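Local structure of homocysteine S-methyltransferase (Escherichia coli, 5DMM) at residues E233-A238 and P282-A287; A166-P171 and V251-S256; D199-S204 and L239-G244; R8-L11 and I16-L19. The protein catalyses zinc-dependent transfer of a methyl group from S-methylmethionine, or less efficiently S-adenosylmethionine, to homocysteine, yielding methionine. All blocks are in the same frame, centred on the assembly; numbering follows the deposited sequence.

The four contacts belong to one beta/alpha barrel, and interaction 2 is the one that holds the substrate: it contains three residues of the homocysteine pocket, and the side chain of Tyr253 lies about 6 Å from the zinc ion bound by Cys229 and Cys295. Interaction 1, its centre about 14 Å from that of interaction 2, backs onto it through Pro254, whose CG lies 3.5 Å from Trp284 CH2. Interactions 1 and 3 share helix 235-243, and Leu239 CD1 packs 3.6 Å from Trp284 CD1. The strand segment of interaction 4 reaches the pocket through Leu19, whose CD1 sits 3.6 Å from Tyr253 CD2. Interactions 3 and 4 do not touch, their nearest atoms being about 10 Å apart.

Interaction 1 (E233-A238 and P282-A287); sequences ENTTAA and PQWQAA
Trp284 reaches from helix 281-286 to the start of helix 235-243, where Thr235 and Thr236 meet the nitrogen-bearing edge of its indole. From CB, the side chain leaves with CG anti to the carbonyl carbon (chi1 -70°), which swings the five-membered ring toward the threonines. CD1 comes first, 3.5 Å from Thr236 OG1. NE1 then donates a bent hydrogen bond of 2.9 Å to Thr235 OG1, with an N-H...O angle of 137° and the oxygen tilted from the ring plane. Further round, CZ2 of Trp284 lies 3.4 Å from the same Thr235 OG1, and the far end of the six-membered ring packs on Pro254. The two helices are successive members of the outer helical layer of the TIM barrel, one following strand 222-228 and the other strand 250-253; Trp284 also packs on Ala289 and Ile292 of the next strand. Replacing Trp284 by leucine would remove the indole N-H and is likely to open a gap against Pro254 while depriving Thr235 OG1 of its donor from this helix. Thr235 OG1 is also hydrogen-bonded to Leu232 O, so this hydroxyl ties the preceding loop to the neighbouring helix. Beside it, the exposed Gln283 adds a second bridge: Thr236 OG1 donates to Gln283 OE1 over 2.8 Å, the side chains crossing at about a right angle.

Interaction 2 (A166-P171 and V251-S256); sequences ACETLP and VVYPNS. With HCS (2-amino-4-mercapto-butyric acid), chain F.
Tyr253 brings its hydroxyl edge up to Glu168, so that OH lies 2.6 Å from Glu168 OE1 and 3.2 Å from Glu168 CB. The phenol donates this short hydrogen bond to the anti side of OE1, 15° out of the carboxylate plane, while OE1 itself lies close to the plane of the tyrosine ring. Carboxylate and ring are turned 46° apart. Glu168 starts with CG between its backbone N and carbonyl carbon (chi1 61°) and then runs extended, carrying its second oxygen to the homocysteine: OE2 is 2.6 Å from OXT of the ligand carboxylate. Ser121, a further residue of the pocket, is hydrogen-bonded through OG to OE2, and Trp192 NE1, from behind the pocket, bonds to Tyr253 OH and helps hold that hydroxyl. At the other end of the ligand, Thr169 OG1 stands 3.2 Å from the ligand sulfur SD. With alanine in place of Glu168, Tyr253 OH would probably lose its acceptor here and Ser121 OG its carboxylate partner, leaving the ligand carboxylate with one neighbour fewer. Both contact residues are buried and belong to parallel strands, 164-170 and 250-253, whose C-terminal ends reach the pocket. Cys229 and Cys295 hold the zinc nearby, placing the arrangement at the substrate site in the mouth of a TIM barrel, as in other homocysteine methyltransferases.

Interaction 3 (D199-S204 and L239-G244); sequences DSEHLS and LQHLHG
A type I beta turn from Asp199 to His202, following barrel strand 191-197, sets Ser200 and Glu201 against His241 of helix 235-243, on the outside of the TIM barrel and away from the zinc and substrate. The contact is carried by a CH-pi interaction: Glu201 CG stands 3.6 Å above the centroid of the His241 ring, only 4° off the ring normal. Glu201 CB shares that face, 3.8 Å from His241 NE2. The imidazole is offered to the turn because its CG is anti to the backbone N (chi1 -176°), which carries the ring out from the helix. Beyond CG the glutamate chain turns at its second torsion, taking the carboxylate off the ring and leaving Glu201 OE2 5.5 Å from His241 ND1, so it is the aliphatic part of the acid that covers the ring. Ser200 O approaches His241 CB to 3.8 Å; this carbonyl oxygen is buried here without a partner in the model. His241 also touches Leu209 of helix 209-217. The turn itself is braced by Asp199 OD1, which accepts two bonds. With its anti lone pair it takes Glu201 N, 2.9 Å away, making an Asx turn. With its syn lone pair it takes His202 ND1 at 2.6 Å, the oxygen lying nearly in the plane of the His202 ring.

Interaction 4 (R8-L11 and I16-L19); sequences RALL and ILLL
Leu10 and Leu17 make the close part of this contact, methyl against methyl, with Leu10 CD1 3.7 Å from Leu17 CD1. The same Leu10 methyl lies 3.9 Å from Leu17 CG, and Leu10 CB is 4.0 Å from Leu17 CD1, so a single branch of Leu17 is pressed against the flank of the leucine on the short helix. Leu17 reaches this position with CG anti to its backbone N (chi1 -161°), and the two side chains lie roughly perpendicular. Gln64 and Thr115 also touch Leu10, and Leu7 and Cys65 touch Leu17, which makes this half of the contact buried. Leu11 marks the looser side: its CD2 stays 4.2 Å from Leu17 CD1, and the residue is partly exposed to solvent. The attachment there is partly polar, since Leu11 O is hydrogen-bonded to Arg290 NH2, while its side chain rests on Pro249. Only carbon meets carbon between helix 8-11 and strand 17-18 themselves. Leu17 is backbone-bonded to Arg290 and Ile292 of strand 289-292. The contact thus packs a short helix that precedes the barrel against the first strand of a TIM barrel, beside the seam where that strand pairs with the last.

Interaction 1 (E233-A238 and P282-A287)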
loop_
_atom_site.group_PDB
_atom_site.type_symbol
_atom_site.label_atom_id
_atom_site.label_comp_id
_atom_site.label_asym_id
_atom_site.label_seq_id
_atom_site.Cartn_x
_atom_site.Cartn_y
_atom_site.Cartn_z
ATOM N N GLU A 233 -8.867 -16.296 4.692
ATOM C CA GLU A 233 -9.295 -17.537 4.046
ATOM C C GLU A 233 -9.460 -17.395 2.538
ATOM O O GLU A 233 -9.668 -18.382 1.846
ATOM C CB GLU A 233 -10.611 -18.037 4.654
ATOM C CG GLU A 233 -11.795 -17.097 4.469
ATOM C CD GLU A 233 -12.087 -16.263 5.705
ATOM O OE1 GLU A 233 -11.141 -15.960 6.468
ATOM O OE2 GLU A 233 -13.270 -15.915 5.915
ATOM N N ASN A 234 -9.373 -16.170 2.028
ATOM C CA ASN A 234 -9.602 -15.936 0.605
ATOM C C ASN A 234 -8.330 -15.596 -0.180
ATOM O O ASN A 234 -8.373 -15.395 -1.400
ATOM C CB ASN A 234 -10.643 -14.823 0.430
ATOM C CG ASN A 234 -12.013 -15.234 0.937
ATOM O OD1 ASN A 234 -12.361 -16.411 0.902
ATOM N ND2 ASN A 234 -12.793 -14.269 1.406
ATOM N N THR A 235 -7.198 -15.562 0.517
ATOM C CA THR A 235 -5.935 -15.139 -0.089
ATOM C C THR A 235 -5.312 -16.156 -1.035
ATOM O O THR A 235 -4.933 -15.813 -2.143
ATOM C CB THR A 235 -4.884 -14.813 0.976
ATOM O OG1 THR A 235 -4.702 -15.946 1.834
ATOM C CG2 THR A 235 -5.330 -13.610 1.804
ATOM N N THR A 236 -5.185 -17.399 -0.594
ATOM C CA THR A 236 -4.412 -18.376 -1.352
ATOM C C THR A 236 -5.019 -18.661 -2.727
ATOM O O THR A 236 -4.297 -18.743 -3.714
ATOM C CB THR A 236 -4.242 -19.690 -0.538
ATOM O OG1 THR A 236 -3.497 -19.393 0.651
ATOM C CG2 THR A 236 -3.473 -20.739 -1.340
ATOM N N ALA A 237 -6.342 -18.773 -2.799
ATOM C CA ALA A 237 -7.015 -19.041 -4.072
ATOM C C ALA A 237 -6.786 -17.915 -5.083
ATOM O O ALA A 237 -6.564 -18.160 -6.273
ATOM C CB ALA A 237 -8.508 -19.239 -3.841
ATOM N N ALA A 238 -6.847 -16.683 -4.591
ATOM C CA ALA A 238 -6.633 -15.506 -5.427
ATOM C C ALA A 238 -5.205 -15.460 -5.944
ATOM O O ALA A 238 -4.981 -15.182 -7.123
ATOM C CB ALA A 238 -6.944 -14.247 -4.650
ATOM N N PRO A 282 4.171 -20.328 3.748
ATOM C CA PRO A 282 4.572 -21.307 2.722
ATOM C C PRO A 282 3.598 -21.437 1.538
ATOM O O PRO A 282 4.081 -21.521 0.406
ATOM C CB PRO A 282 4.654 -22.627 3.507
ATOM C CG PRO A 282 4.886 -22.213 4.905
ATOM C CD PRO A 282 4.124 -20.933 5.092
ATOM N N GLN A 283 2.285 -21.464 1.773
ATOM C CA GLN A 283 1.314 -21.523 0.679
ATOM C C GLN A 283 1.467 -20.313 -0.233
ATOM O O GLN A 283 1.424 -20.429 -1.454
ATOM C CB GLN A 283 -0.130 -21.515 1.171
ATOM C CG GLN A 283 -0.662 -22.726 1.864
ATOM C CD GLN A 283 -1.905 -22.356 2.653
ATOM O OE1 GLN A 283 -2.823 -21.715 2.125
ATOM N NE2 GLN A 283 -1.917 -22.707 3.936
ATOM N N TRP A 284 1.592 -19.144 0.385
ATOM C CA TRP A 284 1.685 -17.896 -0.376
ATOM C C TRP A 284 2.941 -17.844 -1.220
ATOM O O TRP A 284 2.883 -17.476 -2.397
ATOM C CB TRP A 284 1.653 -16.691 0.569
ATOM C CG TRP A 284 0.339 -16.478 1.205
ATOM C CD1 TRP A 284 -0.852 -17.054 0.853
ATOM C CD2 TRP A 284 0.057 -15.614 2.306
ATOM N NE1 TRP A 284 -1.854 -16.602 1.678
ATOM C CE2 TRP A 284 -1.322 -15.714 2.576
ATOM C CE3 TRP A 284 0.845 -14.769 3.096
ATOM C CZ2 TRP A 284 -1.936 -15.010 3.618
ATOM C CZ3 TRP A 284 0.237 -14.072 4.135
ATOM C CH2 TRP A 284 -1.140 -14.195 4.382
ATOM N N GLN A 285 4.074 -18.207 -0.623
ATOM C CA GLN A 285 5.343 -18.145 -1.331
ATOM C C GLN A 285 5.340 -19.114 -2.510
ATOM O O GLN A 285 5.876 -18.814 -3.576
ATOM C CB GLN A 285 6.505 -18.461 -0.393
ATOM C CG GLN A 285 7.869 -18.462 -1.070
ATOM C CD GLN A 285 9.021 -18.564 -0.082
ATOM O OE1 GLN A 285 8.836 -18.397 1.124
ATOM N NE2 GLN A 285 10.223 -18.827 -0.594
ATOM N N ALA A 286 4.715 -20.269 -2.310
ATOM C CA ALA A 286 4.626 -21.269 -3.361
ATOM C C ALA A 286 3.723 -20.782 -4.492
ATOM O O ALA A 286 3.776 -21.312 -5.603
ATOM C CB ALA A 286 4.110 -22.593 -2.804
ATOM N N ALA A 287 2.879 -19.794 -4.202
ATOM C CA ALA A 287 1.992 -19.230 -5.212
ATOM C C ALA A 287 2.549 -17.946 -5.812
ATOM O O ALA A 287 1.813 -17.201 -6.439
ATOM C CB ALA A 287 0.607 -18.972 -4.631
#

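Interaction 2 (A166-P171 and V251-S256)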
loop_
_atom_site.group_PDB
_atom_site.type_symbol
_atom_site.label_atom_id
_atom_site.label_comp_id
_atom_site.label_asym_id
_atom_site.label_seq_id
_atom_site.Cartn_x
_atom_site.Cartn_y
_atom_site.Cartn_z
ATOM N N ALA A 166 2.577 2.489 -3.536
ATOM C CA ALA A 166 1.686 1.383 -3.209
ATOM C C ALA A 166 0.263 1.752 -3.617
ATOM O O ALA A 166 -0.484 2.364 -2.836
ATOM C CB ALA A 166 1.752 1.079 -1.728
ATOM N N CYS A 167 -0.106 1.419 -4.847
ATOM C CA CYS A 167 -1.452 1.699 -5.326
ATOM C C CYS A 167 -2.291 0.518 -4.865
ATOM O O CYS A 167 -2.172 -0.569 -5.416
ATOM C CB CYS A 167 -1.472 1.859 -6.842
ATOM S SG CYS A 167 -0.379 3.193 -7.411
ATOM N N GLU A 168 -3.118 0.728 -3.850
ATOM C CA GLU A 168 -3.653 -0.401 -3.089
ATOM C C GLU A 168 -5.150 -0.346 -2.825
ATOM O O GLU A 168 -5.773 0.717 -2.911
ATOM C CB GLU A 168 -2.924 -0.490 -1.753
ATOM C CG GLU A 168 -3.109 0.772 -0.889
ATOM C CD GLU A 168 -2.352 0.706 0.423
ATOM O OE1 GLU A 168 -1.785 -0.364 0.737
ATOM O OE2 GLU A 168 -2.328 1.732 1.147
ATOM N N THR A 169 -5.715 -1.499 -2.471
ATOM C CA THR A 169 -7.135 -1.621 -2.153
ATOM C C THR A 169 -8.002 -1.163 -3.342
ATOM O O THR A 169 -9.091 -0.610 -3.163
ATOM C CB THR A 169 -7.503 -0.799 -0.877
ATOM O OG1 THR A 169 -6.399 -0.805 0.037
ATOM C CG2 THR A 169 -8.730 -1.372 -0.177
ATOM N N LEU A 170 -7.516 -1.418 -4.551
ATOM C CA LEU A 170 -8.153 -0.930 -5.780
ATOM C C LEU A 170 -9.263 -1.874 -6.259
ATOM O O LEU A 170 -9.004 -3.040 -6.508
ATOM C CB LEU A 170 -7.105 -0.773 -6.883
ATOM C CG LEU A 170 -5.839 0.036 -6.563
ATOM C CD1 LEU A 170 -4.891 -0.017 -7.745
ATOM C CD2 LEU A 170 -6.179 1.476 -6.211
ATOM N N PRO A 171 -10.496 -1.364 -6.404
ATOM C CA PRO A 171 -11.655 -2.193 -6.752
ATOM C C PRO A 171 -12.175 -2.001 -8.170
ATOM O O PRO A 171 -13.038 -2.766 -8.598
ATOM C CB PRO A 171 -12.705 -1.706 -5.768
ATOM C CG PRO A 171 -12.420 -0.203 -5.709
ATOM C CD PRO A 171 -10.917 -0.041 -5.903
ATOM N N VAL A 251 2.073 -9.554 -4.554
ATOM C CA VAL A 251 1.929 -8.846 -3.291
ATOM C C VAL A 251 0.752 -9.404 -2.500
ATOM O O VAL A 251 -0.307 -9.666 -3.057
ATOM C CB VAL A 251 1.702 -7.328 -3.531
ATOM C CG1 VAL A 251 1.569 -6.595 -2.219
ATOM C CG2 VAL A 251 2.824 -6.736 -4.361
ATOM N N VAL A 252 0.924 -9.571 -1.194
ATOM C CA VAL A 252 -0.189 -10.035 -0.389
ATOM C C VAL A 252 -0.096 -9.473 1.024
ATOM O O VAL A 252 0.893 -9.668 1.719
ATOM C CB VAL A 252 -0.271 -11.594 -0.357
ATOM C CG1 VAL A 252 1.055 -12.228 0.076
ATOM C CG2 VAL A 252 -1.398 -12.055 0.545
ATOM N N TYR A 253 -1.111 -8.721 1.415
ATOM C CA TYR A 253 -1.221 -8.309 2.799
ATOM C C TYR A 253 -2.686 -8.256 3.212
ATOM O O TYR A 253 -3.394 -7.286 2.933
ATOM C CB TYR A 253 -0.501 -6.975 3.074
ATOM C CG TYR A 253 -0.627 -5.796 2.109
ATOM C CD1 TYR A 253 -1.159 -4.586 2.546
ATOM C CD2 TYR A 253 -0.117 -5.853 0.813
ATOM C CE1 TYR A 253 -1.236 -3.474 1.705
ATOM C CE2 TYR A 253 -0.195 -4.748 -0.040
ATOM C CZ TYR A 253 -0.748 -3.563 0.416
ATOM O OH TYR A 253 -0.833 -2.465 -0.415
ATOM N N PRO A 254 -3.145 -9.334 3.864
ATOM C CA PRO A 254 -4.556 -9.506 4.207
ATOM C C PRO A 254 -4.915 -8.893 5.554
ATOM O O PRO A 254 -4.043 -8.435 6.300
ATOM C CB PRO A 254 -4.708 -11.025 4.252
ATOM C CG PRO A 254 -3.376 -11.480 4.793
ATOM C CD PRO A 254 -2.370 -10.568 4.121
ATOM N N ASN A 255 -6.205 -8.891 5.853
ATOM C CA ASN A 255 -6.673 -8.485 7.167
ATOM C C ASN A 255 -6.347 -9.553 8.197
ATOM O O ASN A 255 -6.145 -10.720 7.856
ATOM C CB ASN A 255 -8.171 -8.215 7.129
ATOM C CG ASN A 255 -8.532 -7.155 6.114
ATOM O OD1 ASN A 255 -7.762 -6.235 5.881
ATOM N ND2 ASN A 255 -9.693 -7.289 5.495
ATOM N N SER A 256 -6.275 -9.134 9.453
ATOM C CA SER A 256 -6.005 -10.032 10.567
ATOM C C SER A 256 -7.094 -11.090 10.664
ATOM O O SER A 256 -8.249 -10.833 10.327
ATOM C CB SER A 256 -5.916 -9.235 11.877
ATOM O OG SER A 256 -5.526 -10.056 12.960
HETATM N N HCS F . -4.178 2.443 4.699
HETATM C CA HCS F . -3.773 1.063 4.513
HETATM C CB HCS F . -4.735 0.376 3.552
HETATM C CG HCS F . -6.153 0.368 4.110
HETATM S SD HCS F . -7.187 -0.737 3.118
HETATM C C HCS F . -2.385 1.022 3.946
HETATM O OXT HCS F . -1.811 2.103 3.695
HETATM O O HCS F . -1.855 -0.092 3.745
#

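Interaction 3 (D199-S204 and L239-G244)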
loop_
_atom_site.group_PDB
_atom_site.type_symbol
_atom_site.label_atom_id
_atom_site.label_comp_id
_atom_site.label_asym_id
_atom_site.label_seq_id
_atom_site.Cartn_x
_atom_site.Cartn_y
_atom_site.Cartn_z
ATOM N N ASP A 199 -14.396 -12.207 -6.020
ATOM C CA ASP A 199 -14.130 -13.617 -5.778
ATOM C C ASP A 199 -12.697 -13.881 -6.209
ATOM O O ASP A 199 -11.989 -12.954 -6.598
ATOM C CB ASP A 199 -15.112 -14.510 -6.541
ATOM C CG ASP A 199 -15.184 -14.172 -8.017
ATOM O OD1 ASP A 199 -14.192 -14.397 -8.737
ATOM O OD2 ASP A 199 -16.242 -13.682 -8.466
ATOM N N SER A 200 -12.269 -15.139 -6.168
ATOM C CA SER A 200 -10.870 -15.449 -6.420
ATOM C C SER A 200 -10.402 -15.149 -7.850
ATOM O O SER A 200 -9.199 -15.163 -8.112
ATOM C CB SER A 200 -10.591 -16.914 -6.089
ATOM O OG SER A 200 -11.202 -17.756 -7.043
ATOM N N GLU A 201 -11.322 -14.866 -8.774
ATOM C CA GLU A 201 -10.908 -14.534 -10.142
ATOM C C GLU A 201 -11.462 -13.208 -10.671
ATOM O O GLU A 201 -11.373 -12.934 -11.863
ATOM C CB GLU A 201 -11.318 -15.649 -11.113
ATOM C CG GLU A 201 -10.895 -17.045 -10.705
ATOM C CD GLU A 201 -12.081 -17.915 -10.356
ATOM O OE1 GLU A 201 -13.038 -17.971 -11.165
ATOM O OE2 GLU A 201 -12.066 -18.532 -9.268
ATOM N N HIS A 202 -12.039 -12.385 -9.805
ATOM C CA HIS A 202 -12.636 -11.139 -10.282
ATOM C C HIS A 202 -12.350 -9.969 -9.360
ATOM O O HIS A 202 -12.419 -10.098 -8.146
ATOM C CB HIS A 202 -14.156 -11.290 -10.452
ATOM C CG HIS A 202 -14.553 -12.299 -11.487
ATOM N ND1 HIS A 202 -14.760 -13.631 -11.189
ATOM C CD2 HIS A 202 -14.774 -12.174 -12.817
ATOM C CE1 HIS A 202 -15.088 -14.281 -12.291
ATOM N NE2 HIS A 202 -15.106 -13.419 -13.294
ATOM N N LEU A 203 -12.038 -8.827 -9.962
ATOM C CA LEU A 203 -12.030 -7.542 -9.266
ATOM C C LEU A 203 -13.349 -7.303 -8.554
ATOM O O LEU A 203 -14.367 -7.853 -8.958
ATOM C CB LEU A 203 -11.795 -6.402 -10.261
ATOM C CG LEU A 203 -10.441 -5.714 -10.403
ATOM C CD1 LEU A 203 -10.639 -4.337 -11.066
ATOM C CD2 LEU A 203 -9.760 -5.576 -9.066
ATOM N N SER A 204 -13.343 -6.450 -7.527
ATOM C CA SER A 204 -14.571 -6.070 -6.834
ATOM C C SER A 204 -15.663 -5.588 -7.803
ATOM O O SER A 204 -16.837 -5.906 -7.611
ATOM C CB SER A 204 -14.291 -4.976 -5.796
ATOM O OG SER A 204 -13.535 -5.475 -4.702
ATOM N N LEU A 239 -4.242 -15.725 -5.061
ATOM C CA LEU A 239 -2.837 -15.725 -5.453
ATOM C C LEU A 239 -2.548 -16.823 -6.454
ATOM O O LEU A 239 -1.812 -16.611 -7.413
ATOM C CB LEU A 239 -1.917 -15.893 -4.245
ATOM C CG LEU A 239 -1.752 -14.696 -3.310
ATOM C CD1 LEU A 239 -0.883 -15.068 -2.099
ATOM C CD2 LEU A 239 -1.160 -13.506 -4.070
ATOM N N GLN A 240 -3.105 -18.007 -6.219
ATOM C CA GLN A 240 -2.870 -19.125 -7.137
ATOM C C GLN A 240 -3.370 -18.780 -8.534
ATOM O O GLN A 240 -2.742 -19.149 -9.523
ATOM C CB GLN A 240 -3.532 -20.407 -6.614
ATOM C CG GLN A 240 -2.771 -21.034 -5.471
ATOM C CD GLN A 240 -3.545 -22.135 -4.762
ATOM O OE1 GLN A 240 -4.767 -22.246 -4.897
ATOM N NE2 GLN A 240 -2.829 -22.956 -3.992
ATOM N N HIS A 241 -4.480 -18.049 -8.618
ATOM C CA HIS A 241 -5.001 -17.643 -9.919
ATOM C C HIS A 241 -4.059 -16.634 -10.594
ATOM O O HIS A 241 -3.718 -16.785 -11.772
ATOM C CB HIS A 241 -6.415 -17.072 -9.776
ATOM C CG HIS A 241 -7.067 -16.717 -11.083
ATOM N ND1 HIS A 241 -7.425 -17.662 -12.022
ATOM C CD2 HIS A 241 -7.424 -15.519 -11.603
ATOM C CE1 HIS A 241 -7.974 -17.060 -13.064
ATOM N NE2 HIS A 241 -7.988 -15.760 -12.834
ATOM N N LEU A 242 -3.626 -15.616 -9.847
ATOM C CA LEU A 242 -2.654 -14.653 -10.364
ATOM C C LEU A 242 -1.347 -15.332 -10.784
ATOM O O LEU A 242 -0.742 -14.962 -11.776
ATOM C CB LEU A 242 -2.371 -13.567 -9.321
ATOM C CG LEU A 242 -3.532 -12.621 -9.023
ATOM C CD1 LEU A 242 -3.185 -11.712 -7.853
ATOM C CD2 LEU A 242 -3.853 -11.775 -10.266
ATOM N N HIS A 243 -0.937 -16.345 -10.026
ATOM C CA HIS A 243 0.275 -17.124 -10.283
ATOM C C HIS A 243 0.287 -17.769 -11.681
ATOM O O HIS A 243 1.350 -17.981 -12.267
ATOM C CB HIS A 243 0.408 -18.194 -9.189
ATOM C CG HIS A 243 1.679 -18.989 -9.231
ATOM N ND1 HIS A 243 2.915 -18.421 -9.449
ATOM C CD2 HIS A 243 1.901 -20.318 -9.068
ATOM C CE1 HIS A 243 3.844 -19.358 -9.411
ATOM N NE2 HIS A 243 3.256 -20.520 -9.183
ATOM N N GLY A 244 -0.898 -18.058 -12.207
ATOM C CA GLY A 244 -1.025 -18.652 -13.530
ATOM C C GLY A 244 -1.078 -17.612 -14.638
ATOM O O GLY A 244 -1.075 -17.964 -15.824
#

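Interaction 4 (R8-L11 and I16-L19)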
loop_
_atom_site.group_PDB
_atom_site.type_symbol
_atom_site.label_atom_id
_atom_site.label_comp_id
_atom_site.label_asym_id
_atom_site.label_seq_id
_atom_site.Cartn_x
_atom_site.Cartn_y
_atom_site.Cartn_z
ATOM N N ARG A 8 14.603 -4.804 -7.136
ATOM C CA ARG A 8 15.493 -5.824 -7.697
ATOM C C ARG A 8 16.629 -6.199 -6.749
ATOM O O ARG A 8 16.931 -7.375 -6.591
ATOM C CB ARG A 8 16.059 -5.378 -9.053
ATOM C CG ARG A 8 16.926 -4.131 -9.026
ATOM C CD ARG A 8 18.149 -4.287 -9.926
ATOM N NE ARG A 8 17.787 -4.534 -11.318
ATOM C CZ ARG A 8 18.625 -4.996 -12.238
ATOM N NH1 ARG A 8 18.209 -5.188 -13.481
ATOM N NH2 ARG A 8 19.881 -5.274 -11.915
ATOM N N ALA A 9 17.232 -5.208 -6.100
ATOM C CA ALA A 9 18.324 -5.460 -5.166
ATOM C C ALA A 9 17.895 -6.418 -4.060
ATOM O O ALA A 9 18.609 -7.372 -3.739
ATOM C CB ALA A 9 18.822 -4.155 -4.567
ATOM N N LEU A 10 16.724 -6.164 -3.481
ATOM C CA LEU A 10 16.207 -7.021 -2.425
ATOM C C LEU A 10 15.793 -8.389 -2.967
ATOM O O LEU A 10 16.064 -9.415 -2.341
ATOM C CB LEU A 10 15.023 -6.354 -1.717
ATOM C CG LEU A 10 15.363 -5.270 -0.687
ATOM C CD1 LEU A 10 14.092 -4.603 -0.196
ATOM C CD2 LEU A 10 16.128 -5.850 0.487
ATOM N N LEU A 11 15.143 -8.408 -4.124
ATOM C CA LEU A 11 14.614 -9.672 -4.649
ATOM C C LEU A 11 15.704 -10.519 -5.306
ATOM O O LEU A 11 15.492 -11.701 -5.568
ATOM C CB LEU A 11 13.469 -9.416 -5.632
ATOM C CG LEU A 11 12.163 -8.862 -5.035
ATOM C CD1 LEU A 11 11.045 -8.881 -6.071
ATOM C CD2 LEU A 11 11.731 -9.591 -3.768
ATOM N N ILE A 16 11.601 -13.599 -0.110
ATOM C CA ILE A 16 10.508 -12.823 0.480
ATOM C C ILE A 16 10.970 -11.443 0.936
ATOM O O ILE A 16 12.020 -11.322 1.565
ATOM C CB ILE A 16 9.883 -13.560 1.708
ATOM C CG1 ILE A 16 9.312 -14.920 1.297
ATOM C CG2 ILE A 16 8.803 -12.701 2.376
ATOM C CD1 ILE A 16 8.402 -14.857 0.105
ATOM N N LEU A 17 10.178 -10.424 0.598
ATOM C CA LEU A 17 10.323 -9.058 1.097
ATOM C C LEU A 17 9.167 -8.778 2.053
ATOM O O LEU A 17 8.008 -8.870 1.646
ATOM C CB LEU A 17 10.300 -8.071 -0.079
ATOM C CG LEU A 17 10.818 -6.643 -0.019
ATOM C CD1 LEU A 17 11.032 -6.162 -1.451
ATOM C CD2 LEU A 17 9.853 -5.729 0.726
ATOM N N LEU A 18 9.446 -8.423 3.307
ATOM C CA LEU A 18 8.344 -8.208 4.241
ATOM C C LEU A 18 7.842 -6.768 4.183
ATOM O O LEU A 18 8.628 -5.824 4.159
ATOM C CB LEU A 18 8.745 -8.560 5.686
ATOM C CG LEU A 18 8.956 -10.049 5.993
ATOM C CD1 LEU A 18 9.272 -10.218 7.468
ATOM C CD2 LEU A 18 7.730 -10.885 5.609
ATOM N N LEU A 19 6.525 -6.616 4.143
ATOM C CA LEU A 19 5.906 -5.299 4.237
ATOM C C LEU A 19 5.627 -4.988 5.698
ATOM O O LEU A 19 6.072 -5.716 6.590
ATOM C CB LEU A 19 4.621 -5.247 3.409
ATOM C CG LEU A 19 4.806 -5.664 1.946
ATOM C CD1 LEU A 19 3.493 -5.566 1.169
ATOM C CD2 LEU A 19 5.884 -4.821 1.295
#